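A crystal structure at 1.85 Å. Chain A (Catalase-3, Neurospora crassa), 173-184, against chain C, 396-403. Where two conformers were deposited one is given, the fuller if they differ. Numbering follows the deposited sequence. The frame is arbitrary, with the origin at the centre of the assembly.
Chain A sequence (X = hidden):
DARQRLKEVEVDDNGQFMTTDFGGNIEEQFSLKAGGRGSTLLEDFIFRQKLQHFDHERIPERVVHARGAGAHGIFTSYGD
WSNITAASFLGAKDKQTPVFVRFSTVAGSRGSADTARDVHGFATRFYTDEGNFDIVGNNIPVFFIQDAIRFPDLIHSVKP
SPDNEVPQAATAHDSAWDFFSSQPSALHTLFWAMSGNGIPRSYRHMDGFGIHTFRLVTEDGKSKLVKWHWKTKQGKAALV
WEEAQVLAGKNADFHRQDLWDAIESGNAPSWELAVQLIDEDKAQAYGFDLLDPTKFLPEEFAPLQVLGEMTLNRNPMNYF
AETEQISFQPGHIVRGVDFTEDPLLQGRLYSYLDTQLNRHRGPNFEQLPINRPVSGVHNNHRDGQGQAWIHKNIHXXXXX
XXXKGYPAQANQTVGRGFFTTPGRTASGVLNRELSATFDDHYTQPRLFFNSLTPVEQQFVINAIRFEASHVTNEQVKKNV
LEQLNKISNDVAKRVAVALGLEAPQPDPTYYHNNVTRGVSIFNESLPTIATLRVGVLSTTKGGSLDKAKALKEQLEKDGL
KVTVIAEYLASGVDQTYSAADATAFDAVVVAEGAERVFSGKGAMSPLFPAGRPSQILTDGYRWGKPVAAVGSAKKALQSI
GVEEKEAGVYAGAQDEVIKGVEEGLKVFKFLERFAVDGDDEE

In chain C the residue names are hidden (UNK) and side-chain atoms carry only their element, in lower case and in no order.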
ATOM      1  N   HIS A 173      20.285  27.005   6.374  1.00  4.36           N
ATOM      2  CA  HIS A 173      21.080  26.002   7.075  1.00  4.42           C
ATOM      3  C   HIS A 173      22.252  25.532   6.218  1.00  8.55           C
ATOM      4  O   HIS A 173      22.274  25.758   5.009  1.00  8.53           O
ATOM      5  CB  HIS A 173      20.220  24.826   7.587  1.00  3.23           C
ATOM      6  CG  HIS A 173      19.367  24.162   6.539  1.00  3.66           C
ATOM      7  ND1 HIS A 173      19.595  22.874   6.098  1.00  3.51           N
ATOM      8  CD2 HIS A 173      18.258  24.591   5.885  1.00  3.18           C
ATOM      9  CE1 HIS A 173      18.682  22.550   5.198  1.00  4.92           C
ATOM     10  NE2 HIS A 173      17.853  23.572   5.058  1.00  4.46           N
ATOM     11  N   ASP A 174      23.234  24.884   6.844  1.00  5.06           N
ATOM     12  CA  ASP A 174      24.472  24.549   6.143  1.00  3.17           C
ATOM     13  C   ASP A 174      24.279  23.830   4.806  1.00  6.49           C
ATOM     14  O   ASP A 174      24.895  24.186   3.812  1.00  3.12           O
ATOM     15  CB  ASP A 174      25.368  23.693   7.034  1.00  6.66           C
ATOM     16  CG  ASP A 174      25.999  24.493   8.151  1.00 10.29           C
ATOM     17  OD1 ASP A 174      25.281  25.266   8.816  1.00  8.89           O
ATOM     18  OD2 ASP A 174      27.218  24.353   8.345  1.00 11.34           O
ATOM     19  N   SER A 175      23.436  22.807   4.795  1.00  3.57           N
ATOM     20  CA  SER A 175      23.398  21.890   3.665  1.00  4.90           C
ATOM     21  C   SER A 175      22.880  22.584   2.420  1.00  5.69           C
ATOM     22  O   SER A 175      23.353  22.328   1.308  1.00  3.38           O
ATOM     23  CB  SER A 175      22.539  20.662   3.992  1.00  2.72           C
ATOM     24  OG  SER A 175      21.195  21.027   4.228  1.00  4.38           O
ATOM     25  N   ALA A 176      21.902  23.457   2.612  1.00  3.18           N
ATOM     26  CA  ALA A 176      21.278  24.130   1.484  1.00  6.54           C
ATOM     27  C   ALA A 176      22.300  25.043   0.830  1.00  4.85           C
ATOM     28  O   ALA A 176      22.484  25.008  -0.379  1.00  3.07           O
ATOM     29  CB  ALA A 176      20.066  24.923   1.921  1.00  6.68           C
ATOM     30  N   TRP A 177      22.952  25.870   1.636  1.00  1.82           N
ATOM     31  CA  TRP A 177      23.949  26.790   1.093  1.00  4.22           C
ATOM     32  C   TRP A 177      25.211  26.072   0.605  1.00  3.92           C
ATOM     33  O   TRP A 177      25.937  26.593  -0.241  1.00  4.89           O
ATOM     34  CB  TRP A 177      24.241  27.901   2.093  1.00  3.10           C
ATOM     35  CG  TRP A 177      23.051  28.812   2.165  1.00  6.60           C
ATOM     36  CD1 TRP A 177      21.912  28.618   2.889  1.00  6.27           C
ATOM     37  CD2 TRP A 177      22.858  30.017   1.426  1.00  7.04           C
ATOM     38  NE1 TRP A 177      21.023  29.647   2.665  1.00  3.59           N
ATOM     39  CE2 TRP A 177      21.583  30.519   1.768  1.00  3.99           C
ATOM     40  CE3 TRP A 177      23.645  30.730   0.515  1.00  3.52           C
ATOM     41  CZ2 TRP A 177      21.076  31.698   1.230  1.00  5.17           C
ATOM     42  CZ3 TRP A 177      23.139  31.906  -0.019  1.00  3.81           C
ATOM     43  CH2 TRP A 177      21.872  32.380   0.345  1.00  6.86           C
ATOM     44  N   ASP A 178      25.452  24.870   1.124  1.00  5.55           N
ATOM     45  CA  ASP A 178      26.516  24.011   0.602  1.00  1.75           C
ATOM     46  C   ASP A 178      26.154  23.625  -0.832  1.00  4.39           C
ATOM     47  O   ASP A 178      26.984  23.727  -1.730  1.00  5.45           O
ATOM     48  CB  ASP A 178      26.680  22.758   1.477  1.00  3.31           C
ATOM     49  CG  ASP A 178      27.742  21.796   0.951  1.00  7.96           C
ATOM     50  OD1 ASP A 178      28.652  22.251   0.221  1.00  6.10           O
ATOM     51  OD2 ASP A 178      27.679  20.580   1.281  1.00  5.31           O
ATOM     52  N   PHE A 179      24.917  23.180  -1.047  1.00  5.14           N
ATOM     53  CA  PHE A 179      24.478  22.801  -2.395  1.00  3.92           C
ATOM     54  C   PHE A 179      24.456  24.012  -3.330  1.00  3.18           C
ATOM     55  O   PHE A 179      24.919  23.922  -4.474  1.00  4.29           O
ATOM     56  CB  PHE A 179      23.096  22.127  -2.367  1.00  5.26           C
ATOM     57  CG  PHE A 179      22.617  21.661  -3.720  1.00  6.57           C
ATOM     58  CD1 PHE A 179      23.022  20.429  -4.235  1.00  4.42           C
ATOM     59  CD2 PHE A 179      21.757  22.447  -4.481  1.00  4.75           C
ATOM     60  CE1 PHE A 179      22.575  19.992  -5.485  1.00  2.51           C
ATOM     61  CE2 PHE A 179      21.303  22.004  -5.731  1.00  3.92           C
ATOM     62  CZ  PHE A 179      21.715  20.784  -6.228  1.00  4.47           C
ATOM     63  N   PHE A 180      23.943  25.150  -2.850  1.00  2.94           N
ATOM     64  CA  PHE A 180      23.828  26.340  -3.713  1.00  7.50           C
ATOM     65  C   PHE A 180      25.183  26.770  -4.250  1.00  4.90           C
ATOM     66  O   PHE A 180      25.288  27.213  -5.395  1.00  4.34           O
ATOM     67  CB  PHE A 180      23.202  27.536  -2.979  1.00  2.66           C
ATOM     68  CG  PHE A 180      21.793  27.309  -2.509  1.00  4.04           C
ATOM     69  CD1 PHE A 180      20.931  26.483  -3.204  1.00  4.93           C
ATOM     70  CD2 PHE A 180      21.333  27.932  -1.361  1.00  1.65           C
ATOM     71  CE1 PHE A 180      19.635  26.280  -2.765  1.00  4.84           C
ATOM     72  CE2 PHE A 180      20.039  27.741  -0.920  1.00  5.55           C
ATOM     73  CZ  PHE A 180      19.188  26.901  -1.621  1.00  4.87           C
ATOM     74  N   SER A 181      26.203  26.683  -3.395  1.00  5.57           N
ATOM     75  CA  SER A 181      27.547  27.112  -3.746  1.00  4.89           C
ATOM     76  C   SER A 181      28.306  26.009  -4.499  1.00  4.41           C
ATOM     77  O   SER A 181      29.215  26.316  -5.265  1.00  4.50           O
ATOM     78  CB  SER A 181      28.333  27.595  -2.500  1.00  3.80           C
ATOM     79  OG  SER A 181      28.459  26.572  -1.514  1.00  8.31           O
ATOM     80  N   SER A 182      27.906  24.743  -4.316  1.00  6.39           N
ATOM     81  CA  SER A 182      28.574  23.615  -4.996  1.00  3.32           C
ATOM     82  C   SER A 182      27.987  23.340  -6.380  1.00  5.20           C
ATOM     83  O   SER A 182      28.611  22.677  -7.207  1.00  4.81           O
ATOM     84  CB  SER A 182      28.491  22.341  -4.153  1.00  5.08           C
ATOM     85  OG  SER A 182      29.091  22.529  -2.878  1.00  8.26           O
ATOM     86  N   GLN A 183      26.775  23.834  -6.609  1.00  2.45           N
ATOM     87  CA  GLN A 183      26.045  23.639  -7.858  1.00  4.13           C
ATOM     88  C   GLN A 183      25.555  25.017  -8.300  1.00  3.19           C
ATOM     89  O   GLN A 183      24.390  25.352  -8.115  1.00  6.44           O
ATOM     90  CB  GLN A 183      24.847  22.705  -7.613  1.00  2.22           C
ATOM     91  CG  GLN A 183      24.124  22.212  -8.868  1.00  5.43           C
ATOM     92  CD  GLN A 183      25.008  21.338  -9.713  1.00  9.73           C
ATOM     93  OE1 GLN A 183      25.872  21.836 -10.443  1.00  9.46           O
ATOM     94  NE2 GLN A 183      24.826  20.019  -9.602  1.00  4.28           N
ATOM     95  N   PRO A 184      26.463  25.839  -8.851  1.00  3.68           N
ATOM     96  CA  PRO A 184      26.210  27.274  -9.096  1.00  4.39           C
ATOM     97  C   PRO A 184      25.002  27.571  -9.992  1.00  5.67           C
ATOM     98  O   PRO A 184      24.523  28.712 -10.020  1.00  4.03           O
ATOM     99  CB  PRO A 184      27.487  27.750  -9.796  1.00  4.69           C
ATOM    100  CG  PRO A 184      28.545  26.720  -9.434  1.00  9.81           C
ATOM    101  CD  PRO A 184      27.825  25.425  -9.234  1.00  6.25           C
TER
ATOM    102  N   UNK C 396      23.373  14.037   2.337  1.00  7.13           N
ATOM    103  CA  UNK C 396      22.797  13.087   1.396  1.00  2.57           C
ATOM    104  C   UNK C 396      22.444  13.733   0.056  1.00  3.55           C
ATOM    105  O   UNK C 396      21.320  13.624  -0.443  1.00  4.64           O
ATOM    106  c   UNK C 396      21.556  12.426   2.015  1.00  3.15           C
ATOM    107  n   UNK C 396      20.814  14.726   2.779  1.00  5.25           N
ATOM    108  n   UNK C 396      18.747  14.441   3.271  1.00  3.14           N
ATOM    109  c   UNK C 396      19.725  15.328   3.224  1.00  4.64           C
ATOM    110  c   UNK C 396      19.222  13.230   2.836  1.00  5.20           C
ATOM    111  c   UNK C 396      20.532  13.398   2.526  1.00  3.93           C
ATOM    112  N   UNK C 397      23.427  14.400  -0.530  1.00  5.83           N
ATOM    113  CA  UNK C 397      23.237  15.069  -1.805  1.00  7.19           C
ATOM    114  C   UNK C 397      24.598  15.243  -2.456  1.00  5.33           C
ATOM    115  O   UNK C 397      25.628  15.231  -1.779  1.00  4.57           O
ATOM    116  o   UNK C 397      25.364  19.540   2.238  1.00  7.46           O
ATOM    117  c   UNK C 397      23.054  17.164   0.753  1.00  6.09           C
ATOM    118  c   UNK C 397      24.992  18.954  -0.067  1.00  5.22           C
ATOM    119  c   UNK C 397      24.696  18.809   1.277  1.00  6.71           C
ATOM    120  c   UNK C 397      24.294  18.186  -1.005  1.00  3.63           C
ATOM    121  c   UNK C 397      23.313  17.287  -0.599  1.00  1.98           C
ATOM    122  c   UNK C 397      23.728  17.917   1.684  1.00  2.50           C
ATOM    123  c   UNK C 397      22.573  16.432  -1.601  1.00  3.83           C
ATOM    124  N   UNK C 398      24.594  15.395  -3.774  0.58  4.51           N
ATOM    125  CA  UNK C 398      25.804  15.678  -4.536  0.58  6.05           C
ATOM    126  C   UNK C 398      25.473  16.756  -5.562  0.58  4.98           C
ATOM    127  O   UNK C 398      24.379  16.755  -6.115  0.58  5.59           O
ATOM    128  o   UNK C 398      27.488  14.644  -5.953  0.58 10.17           O
ATOM    129  c   UNK C 398      26.275  14.416  -5.259  0.58  6.10           C
ATOM    130  N   UNK C 399      26.413  17.677  -5.825  1.00  4.48           N
ATOM    131  CA  UNK C 399      27.745  17.779  -5.213  1.00  3.85           C
ATOM    132  C   UNK C 399      27.697  18.414  -3.841  1.00  5.96           C
ATOM    133  O   UNK C 399      26.695  19.034  -3.473  1.00  4.92           O
ATOM    134  c   UNK C 399      26.192  18.725  -6.842  1.00  5.18           C
ATOM    135  c   UNK C 399      28.495  18.713  -6.166  1.00  4.58           C
ATOM    136  c   UNK C 399      27.405  19.624  -6.683  1.00  7.76           C
ATOM    137  N   UNK C 400      28.789  18.281  -3.096  1.00  4.49           N
ATOM    138  CA  UNK C 400      28.831  18.775  -1.732  1.00  6.57           C
ATOM    139  C   UNK C 400      30.269  18.963  -1.259  1.00  8.59           C
ATOM    140  O   UNK C 400      31.113  18.091  -1.469  1.00  6.95           O
ATOM    141  c   UNK C 400      28.115  17.785  -0.812  1.00  3.60           C
ATOM    142  o   UNK C 400      28.386  18.085   0.540  1.00  5.92           O
ATOM    143  N   UNK C 401      30.533  20.101  -0.624  1.00  7.45           N
ATOM    144  CA  UNK C 401      31.799  20.324   0.051  1.00  8.59           C
ATOM    145  C   UNK C 401      31.811  19.542   1.359  1.00  6.85           C
ATOM    146  O   UNK C 401      32.809  18.907   1.705  1.00  7.95           O
ATOM    147  c   UNK C 401      33.103  22.084   1.348  1.00  5.89           C
ATOM    148  c   UNK C 401      35.086  22.548   3.242  1.00 15.51           C
ATOM    149  c   UNK C 401      34.445  22.058   0.992  1.00 10.62           C
ATOM    150  o   UNK C 401      36.058  22.772   4.185  1.00 16.00           O
ATOM    151  c   UNK C 401      32.780  22.346   2.675  1.00  7.28           C
ATOM    152  c   UNK C 401      33.758  22.583   3.615  1.00  8.98           C
ATOM    153  c   UNK C 401      35.440  22.288   1.935  1.00 11.60           C
ATOM    154  c   UNK C 401      32.020  21.822   0.325  1.00  6.92           C
ATOM    155  N   UNK C 402      30.684  19.578   2.070  1.00  5.39           N
ATOM    156  CA  UNK C 402      30.567  18.963   3.400  1.00  2.99           C
ATOM    157  C   UNK C 402      30.743  17.441   3.467  1.00  9.69           C
ATOM    158  O   UNK C 402      31.169  16.925   4.501  1.00  8.06           O
ATOM    159  c   UNK C 402      29.241  19.355   4.054  1.00  5.04           C
ATOM    160  c   UNK C 402      27.644  21.106   4.909  1.00  6.14           C
ATOM    161  c   UNK C 402      29.056  20.835   4.363  1.00  7.73           C
ATOM    162  c   UNK C 402      30.110  21.274   5.357  1.00  8.12           C
ATOM    163  N   UNK C 403      30.400  16.708   2.407  1.00  4.30           N
ATOM    164  CA  UNK C 403      30.645  15.263   2.439  1.00  5.07           C
ATOM    165  C   UNK C 403      31.956  14.869   1.756  1.00  6.97           C
ATOM    166  O   UNK C 403      32.228  13.685   1.529  1.00  6.94           O
ATOM    167  c   UNK C 403      29.150  14.698   0.442  1.00  9.81           C
ATOM    168  o   UNK C 403      30.043  15.040  -0.343  1.00  6.38           O
ATOM    169  n   UNK C 403      27.882  14.528   0.059  1.00  4.26           N
ATOM    170  c   UNK C 403      29.447  14.446   1.917  1.00  6.50           C
TER
HETATM  171  O   HOH W   1      23.316  17.981  -8.269  1.00  4.36           O

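Position 396 of chain C carries one carbon followed by a five-membered ring of three carbons and two nitrogens, an imidazole. Its CA-to-CB bond points away from chain A and nothing in the helix touches it. The residue is C:His396, and this contact gives no reason for its identity.

At position 397 one carbon leads to a ring of six carbons bearing one oxygen. The oxygen lies 2.7 Å from OD2 of A:Asp178 and 3.4 Å from CA of A:Ser175. A phenol fits these atoms, and the residue is C:Tyr397. The type suits a buried place with two demands: its OH donates a hydrogen bond to A:Asp178 OD2, while the ring carbon CD2 packs 4.1 Å from CD1 of A:Phe179.

Position 398 has one carbon and one oxygen; the CA-to-CB bond points away from chain A, and the side chain does not touch the helix. This is C:Ser398, a small residue whose hydroxyl has no part in the contact. Its backbone does the work: C:Ser398 O sits at the edge of the A:Phe179 ring, 3.8 Å from CE1, and accepts a hydrogen bond from the oxygen of water 1 at 2.7 Å. The same water oxygen accepts one from A:Gln183 NE2 at 2.9 Å, so it bridges the chains.

At position 399 three carbons close a ring onto the backbone nitrogen, and one ring carbon lies 3.3 Å from A:Ser182 O. This is C:Pro399. The peptide bond before it is cis, a form far more common before proline than before other residues. The compact ring lies against the end of the helix, with CG the atom near A:Ser182 O and CD 4.1 Å from A:Phe179 CE1. Its carbonyl oxygen is buried by the contact without a polar partner.

Position 400 again shows one carbon and one oxygen, but here the oxygen is 2.7 Å from A:Asp178 OD2. The residue is C:Ser400. Its short side chain lets OG donate to that carboxylate oxygen while accepting a hydrogen bond from the backbone N of position 403 at 3.1 Å.

Position 401 bears one carbon and a six-carbon ring with one oxygen; the first carbon is 3.4 Å from A:Asp178 OD1. The residue is C:Tyr401. Its backbone N donates to A:Asp178 OD1 at 3.0 Å, a bond that does not itself need the side chain; the end of the exposed phenol leads away, and nothing in this contact selects it.

Position 402 has four carbons forked at the second, a terminal one 4.0 Å from A:Asp174 CB. This is C:Leu402. Its CG lies 3.4 Å from A:Asp178 OD2, so the aliphatic side chain packs beside the carboxylate while its own N donates to OD2 at 3.3 Å.

Position 403 has two carbons, the second carrying one oxygen and one nitrogen, and makes no contact with chain A. The amide is that of C:Asn403; its ND2 makes a weak hydrogen bond to C:Tyr397 O at 3.0 Å, drawing the last residue back towards the start of the segment.

The contact thus centres on A:Asp178, whose carboxylate receives four hydrogen bonds, two from hydroxyls and two from backbone NH groups. Around it, A:Phe179, A:Ser182 and A:Gln183 meet C:Pro399, fitting the irregular segment to the helix.

Chain C (396-403) HYSPSYLN
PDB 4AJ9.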